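Local coordinates for Aac(6')-Ih protein (Acinetobacter baumannii, PDB 4E8O) that probably transfers an acetyl group from acetyl coenzyme A to the 6'-amino group of aminoglycoside antibiotics, as a member of the GNAT superfamily of N-acetyltransferases, at residues 33-36 / 37-41; 49-52 / 53-56. All coordinates share one frame; numbering follows the deposited sequence.

Contact 1 of 2, residues 33-36 / 37-41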
ATOM      1  N   SER B  33       3.275  28.506   3.399  1.00 35.66           N
ATOM      2  CA  SER B  33       4.283  28.693   4.442  1.00 36.67           C
ATOM      3  C   SER B  33       3.858  28.084   5.783  1.00 35.31           C
ATOM      4  O   SER B  33       4.652  27.405   6.441  1.00 35.03           O
ATOM      5  CB  SER B  33       4.606  30.177   4.609  1.00 39.87           C
ATOM      6  OG  SER B  33       5.462  30.385   5.714  1.00 42.52           O
ATOM      7  N   ASP B  34       2.609  28.317   6.184  1.00 34.28           N
ATOM      8  CA  ASP B  34       2.085  27.706   7.408  1.00 32.58           C
ATOM      9  C   ASP B  34       2.075  26.184   7.300  1.00 31.27           C
ATOM     10  O   ASP B  34       2.311  25.478   8.284  1.00 30.74           O
ATOM     11  CB  ASP B  34       0.666  28.198   7.695  1.00 31.94           C
ATOM     12  CG  ASP B  34       0.612  29.670   8.037  1.00 34.34           C
ATOM     13  OD1 ASP B  34       1.600  30.201   8.595  1.00 34.32           O
ATOM     14  OD2 ASP B  34      -0.431  30.294   7.750  1.00 35.55           O
ATOM     15  N   TRP B  35       1.782  25.689   6.100  1.00 30.39           N
ATOM     16  CA  TRP B  35       1.729  24.256   5.828  1.00 28.59           C
ATOM     17  C   TRP B  35       3.130  23.666   5.884  1.00 29.74           C
ATOM     18  O   TRP B  35       3.342  22.610   6.484  1.00 30.84           O
ATOM     19  CB  TRP B  35       1.102  24.010   4.452  1.00 27.17           C
ATOM     20  CG  TRP B  35       0.881  22.556   4.103  1.00 25.49           C
ATOM     21  CD1 TRP B  35       0.991  21.479   4.937  1.00 24.25           C
ATOM     22  CD2 TRP B  35       0.516  22.032   2.818  1.00 25.28           C
ATOM     23  NE1 TRP B  35       0.719  20.321   4.248  1.00 24.42           N
ATOM     24  CE2 TRP B  35       0.422  20.634   2.947  1.00 25.23           C
ATOM     25  CE3 TRP B  35       0.255  22.613   1.573  1.00 26.73           C
ATOM     26  CZ2 TRP B  35       0.082  19.804   1.876  1.00 25.91           C
ATOM     27  CZ3 TRP B  35      -0.084  21.793   0.514  1.00 27.04           C
ATOM     28  CH2 TRP B  35      -0.167  20.403   0.670  1.00 26.59           C
ATOM     29  N   LEU B  36       4.085  24.360   5.267  1.00 30.39           N
ATOM     30  CA  LEU B  36       5.480  23.916   5.227  1.00 30.43           C
ATOM     31  C   LEU B  36       6.094  23.842   6.620  1.00 31.32           C
ATOM     32  O   LEU B  36       6.772  22.868   6.956  1.00 31.00           O
ATOM     33  CB  LEU B  36       6.308  24.857   4.344  1.00 32.07           C
ATOM     34  CG  LEU B  36       7.815  24.599   4.274  1.00 32.37           C
ATOM     35  CD1 LEU B  36       8.080  23.261   3.630  1.00 31.14           C
ATOM     36  CD2 LEU B  36       8.539  25.702   3.516  1.00 33.90           C
ATOM     37  N   ALA B  37       5.853  24.875   7.422  1.00 32.10           N
ATOM     38  CA  ALA B  37       6.406  24.962   8.770  1.00 33.18           C
ATOM     39  C   ALA B  37       6.033  23.770   9.654  1.00 32.69           C
ATOM     40  O   ALA B  37       6.852  23.304  10.445  1.00 34.41           O
ATOM     41  CB  ALA B  37       5.984  26.271   9.428  1.00 34.94           C
ATOM     42  N   LEU B  38       4.798  23.293   9.527  1.00 30.84           N
ATOM     43  CA  LEU B  38       4.348  22.121  10.271  1.00 29.27           C
ATOM     44  C   LEU B  38       4.771  20.828   9.582  1.00 27.99           C
ATOM     45  O   LEU B  38       5.137  19.856  10.245  1.00 27.84           O
ATOM     46  CB  LEU B  38       2.828  22.144  10.452  1.00 27.32           C
ATOM     47  CG  LEU B  38       2.281  23.275  11.322  1.00 26.65           C
ATOM     48  CD1 LEU B  38       0.773  23.194  11.425  1.00 26.00           C
ATOM     49  CD2 LEU B  38       2.903  23.207  12.698  1.00 26.95           C
ATOM     50  N   ARG B  39       4.721  20.827   8.252  1.00 27.55           N
ATOM     51  CA  ARG B  39       5.082  19.658   7.458  1.00 28.13           C
ATOM     52  C   ARG B  39       6.534  19.258   7.680  1.00 28.70           C
ATOM     53  O   ARG B  39       6.862  18.072   7.662  1.00 28.37           O
ATOM     54  CB  ARG B  39       4.850  19.937   5.968  1.00 27.90           C
ATOM     55  CG  ARG B  39       4.578  18.704   5.128  1.00 26.20           C
ATOM     56  CD  ARG B  39       4.178  19.088   3.710  1.00 25.33           C
ATOM     57  NE  ARG B  39       3.529  17.984   3.008  1.00 22.97           N
ATOM     58  CZ  ARG B  39       4.101  17.263   2.050  1.00 24.33           C
ATOM     59  NH1 ARG B  39       5.341  17.527   1.661  1.00 24.82           N
ATOM     60  NH2 ARG B  39       3.427  16.275   1.474  1.00 24.14           N
ATOM     61  N   CYS B  40       7.402  20.243   7.890  1.00 30.41           N
ATOM     62  CA  CYS B  40       8.824  19.958   8.086  1.00 31.25           C
ATOM     63  C   CYS B  40       9.105  19.382   9.473  1.00 31.70           C
ATOM     64  O   CYS B  40      10.141  18.752   9.692  1.00 32.67           O
ATOM     65  CB  CYS B  40       9.678  21.206   7.834  1.00 32.34           C
ATOM     66  SG  CYS B  40       9.709  22.410   9.189  1.00 40.32           S
ATOM     67  N   LEU B  41       8.179  19.598  10.405  1.00 31.16           N
ATOM     68  CA  LEU B  41       8.286  18.999  11.732  1.00 31.76           C
ATOM     69  C   LEU B  41       7.883  17.532  11.653  1.00 31.07           C
ATOM     70  O   LEU B  41       8.492  16.672  12.292  1.00 31.38           O
ATOM     71  CB  LEU B  41       7.387  19.724  12.731  1.00 30.98           C
ATOM     72  CG  LEU B  41       7.528  21.237  12.867  1.00 31.98           C
ATOM     73  CD1 LEU B  41       6.644  21.723  13.985  1.00 32.36           C
ATOM     74  CD2 LEU B  41       8.964  21.640  13.125  1.00 33.84           C
TER
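The side chains of Trp35 and Arg39 lie side by side, one helical turn apart, and point the same way. The indole and guanidinium planes are 77° apart, so the two groups are not stacked. The arginine chain comes to the five-membered ring of the indole obliquely. Its aliphatic part makes the closest approach, with Arg39 CD 3.7 Å from Trp35 NE1. Arg39 NE follows at 3.9 Å from the same Trp35 NE1. With chi1 at -175° the indole of Trp35 swings away from its own backbone N, to the side taken by the extended Arg39 chain. There Glu80 OE2 of strand 75-84 accepts a hydrogen bond from Trp35 NE1 and forms a salt bridge with Arg39 NE. Glu80 OE2 thus bridges the two side chains, and Arg39 NH1 is bound in addition by helix 47-57.

Backbone bonds of the alpha-helical i to i+4 type join the same turn. Arg39 N donates to Trp35 O at 2.9 Å, and Cys40 N donates to Leu36 O at 2.9 Å. Ala37 N donates to Ser33 O at 3.0 Å, and Ala37 CB rests 3.5 Å from that Ser33 O. On the side of Leu38, CG packs 3.8 Å from Asp34 O, and the side chain continues to Ala75 and Met78. The arrangement is that of a helix packing one side against a sheet, through Asp34, Trp35 and Leu38 on strands 63-69 and 75-84. It is consistent with the first helix after the opening strand of the GNAT fold.

Contact 2 of 2, residues 49-52 / 53-56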
ATOM      1  N   VAL B  49      11.708  20.023  -2.110  1.00 30.48           N
ATOM      2  CA  VAL B  49      11.019  18.736  -2.232  1.00 29.59           C
ATOM      3  C   VAL B  49       9.607  18.844  -1.667  1.00 28.53           C
ATOM      4  O   VAL B  49       8.640  18.402  -2.292  1.00 28.03           O
ATOM      5  CB  VAL B  49      11.769  17.603  -1.499  1.00 30.41           C
ATOM      6  CG1 VAL B  49      10.937  16.326  -1.498  1.00 29.29           C
ATOM      7  CG2 VAL B  49      13.124  17.349  -2.140  1.00 32.74           C
ATOM      8  N   HIS B  50       9.497  19.427  -0.477  1.00 28.28           N
ATOM      9  CA  HIS B  50       8.201  19.693   0.145  1.00 28.29           C
ATOM     10  C   HIS B  50       7.305  20.530  -0.777  1.00 28.59           C
ATOM     11  O   HIS B  50       6.206  20.106  -1.144  1.00 27.53           O
ATOM     12  CB  HIS B  50       8.392  20.444   1.469  1.00 30.12           C
ATOM     13  CG  HIS B  50       8.658  19.560   2.650  1.00 31.57           C
ATOM     14  ND1 HIS B  50       7.713  18.696   3.159  1.00 31.09           N
ATOM     15  CD2 HIS B  50       9.748  19.440   3.445  1.00 32.65           C
ATOM     16  CE1 HIS B  50       8.218  18.064   4.206  1.00 31.32           C
ATOM     17  NE2 HIS B  50       9.448  18.499   4.401  1.00 32.45           N
ATOM     18  N   LEU B  51       7.786  21.717  -1.142  1.00 29.72           N
ATOM     19  CA  LEU B  51       7.017  22.668  -1.947  1.00 30.86           C
ATOM     20  C   LEU B  51       6.575  22.098  -3.292  1.00 31.78           C
ATOM     21  O   LEU B  51       5.461  22.367  -3.751  1.00 30.96           O
ATOM     22  CB  LEU B  51       7.816  23.959  -2.162  1.00 31.67           C
ATOM     23  CG  LEU B  51       7.890  24.912  -0.969  1.00 31.96           C
ATOM     24  CD1 LEU B  51       8.713  26.152  -1.292  1.00 33.98           C
ATOM     25  CD2 LEU B  51       6.490  25.305  -0.524  1.00 31.03           C
ATOM     26  N   GLN B  52       7.448  21.320  -3.922  1.00 33.77           N
ATOM     27  CA  GLN B  52       7.131  20.694  -5.199  1.00 37.53           C
ATOM     28  C   GLN B  52       5.942  19.757  -5.007  1.00 35.76           C
ATOM     29  O   GLN B  52       5.033  19.716  -5.833  1.00 36.00           O
ATOM     30  CB  GLN B  52       8.348  19.924  -5.722  1.00 41.40           C
ATOM     31  CG  GLN B  52       8.622  20.082  -7.215  1.00 46.91           C
ATOM     32  CD  GLN B  52       9.993  19.555  -7.611  1.00 51.78           C
ATOM     33  OE1 GLN B  52      10.910  19.496  -6.791  1.00 53.14           O
ATOM     34  NE2 GLN B  52      10.138  19.170  -8.874  1.00 54.25           N
ATOM     35  N   GLU B  53       5.940  19.028  -3.898  1.00 34.27           N
ATOM     36  CA  GLU B  53       4.861  18.094  -3.603  1.00 34.85           C
ATOM     37  C   GLU B  53       3.591  18.831  -3.183  1.00 32.26           C
ATOM     38  O   GLU B  53       2.501  18.504  -3.647  1.00 32.00           O
ATOM     39  CB  GLU B  53       5.294  17.115  -2.507  1.00 38.02           C
ATOM     40  CG  GLU B  53       4.361  15.923  -2.330  1.00 41.15           C
ATOM     41  CD  GLU B  53       4.842  14.967  -1.256  1.00 43.98           C
ATOM     42  OE1 GLU B  53       5.860  15.274  -0.601  1.00 45.02           O
ATOM     43  OE2 GLU B  53       4.204  13.908  -1.069  1.00 45.70           O
ATOM     44  N   MET B  54       3.742  19.826  -2.310  1.00 31.15           N
ATOM     45  CA  MET B  54       2.613  20.617  -1.820  1.00 30.05           C
ATOM     46  C   MET B  54       1.824  21.283  -2.951  1.00 30.02           C
ATOM     47  O   MET B  54       0.592  21.321  -2.911  1.00 27.36           O
ATOM     48  CB  MET B  54       3.097  21.671  -0.811  1.00 30.16           C
ATOM     49  CG  MET B  54       3.515  21.093   0.537  1.00 29.46           C
ATOM     50  SD  MET B  54       4.804  22.052   1.357  1.00 25.53           S
ATOM     51  CE  MET B  54       3.949  23.603   1.633  1.00 23.26           C
ATOM     52  N   ARG B  55       2.525  21.798  -3.961  1.00 32.57           N
ATOM     53  CA  ARG B  55       1.860  22.484  -5.071  1.00 34.79           C
ATOM     54  C   ARG B  55       1.059  21.537  -5.962  1.00 34.48           C
ATOM     55  O   ARG B  55       0.055  21.938  -6.546  1.00 35.49           O
ATOM     56  CB  ARG B  55       2.864  23.289  -5.908  1.00 37.59           C
ATOM     57  CG  ARG B  55       3.479  24.460  -5.158  1.00 40.59           C
ATOM     58  CD  ARG B  55       4.032  25.524  -6.098  1.00 44.72           C
ATOM     59  NE  ARG B  55       4.319  26.767  -5.388  1.00 46.89           N
ATOM     60  CZ  ARG B  55       3.448  27.760  -5.238  1.00 48.14           C
ATOM     61  NH1 ARG B  55       2.229  27.666  -5.754  1.00 48.40           N
ATOM     62  NH2 ARG B  55       3.794  28.849  -4.569  1.00 49.18           N
ATOM     63  N   GLN B  56       1.502  20.285  -6.065  1.00 34.45           N
ATOM     64  CA  GLN B  56       0.771  19.268  -6.819  1.00 34.95           C
ATOM     65  C   GLN B  56      -0.493  18.849  -6.075  1.00 32.38           C
ATOM     66  O   GLN B  56      -1.584  18.837  -6.644  1.00 32.49           O
ATOM     67  CB  GLN B  56       1.643  18.025  -7.028  1.00 38.07           C
ATOM     68  CG  GLN B  56       2.906  18.232  -7.858  1.00 43.46           C
ATOM     69  CD  GLN B  56       3.715  16.949  -7.978  1.00 46.65           C
ATOM     70  OE1 GLN B  56       3.242  15.870  -7.612  1.00 46.89           O
ATOM     71  NE2 GLN B  56       4.938  17.061  -8.488  1.00 48.66           N
TER
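Met54 packs back along its helix onto His50 and Leu51. Its CB starts 3.5 Å from His50 O. CG comes closer, 3.3 Å from the same His50 O. SD stays beside that carbonyl and also reaches His50 CB at 3.9 Å. The chain then bends at the thioether (chi3 64°), and this brings the methyl CE to Leu51 CD2 at 3.7 Å. The side chains of Leu51 and Met54 cross obliquely, and this is an apolar contact.

The backbone hydrogen bonds are those of an alpha-helix. Met54 N donates to His50 O at 2.7 Å, nearly straight at 167°. Arg55 N donates to Leu51 O at 3.0 Å, and Arg55 CG lies 3.2 Å from that Leu51 O. Farther along, Gln56 CG sits 3.3 Å from Gln52 O.

His50 ND1 is probably hydrogen-bonded to Arg39 NH1, and Glu53 OE1 forms a salt bridge with the same nitrogen. His50 NE2 makes a weak hydrogen bond to Trp43 O. The chemistry is divided. Within the turn, the main chain supplies the hydrogen bonds. Met54 and Leu51 add one apolar contact, while other side-chain carbons lie against backbone carbonyls. His50 ND1 and Glu53 OE1 face helix 32-42, which would make the join between the two helices partly electrostatic.

How the contacts relate
From the N terminus, strand 23-26 leads into helix 32-42, which holds contact 1. A short connection follows, and then helix 47-57, which holds contact 2. Strand 63-69 comes next. Each contact spans one continuous stretch, so neither closes a long loop. They run in series, without nesting or crossing. Their centres are 11 Å apart, and the two helices touch. Trp35 CZ3 packs 3.4 Å from Met54 CB, and Leu36 CD1 packs 3.6 Å from His50 CB. Contact 1 ties helix 32-42 to strands 63-69 and 75-84 of the central sheet of the GNAT fold, and contact 2 ties helix 47-57 to helix 32-42.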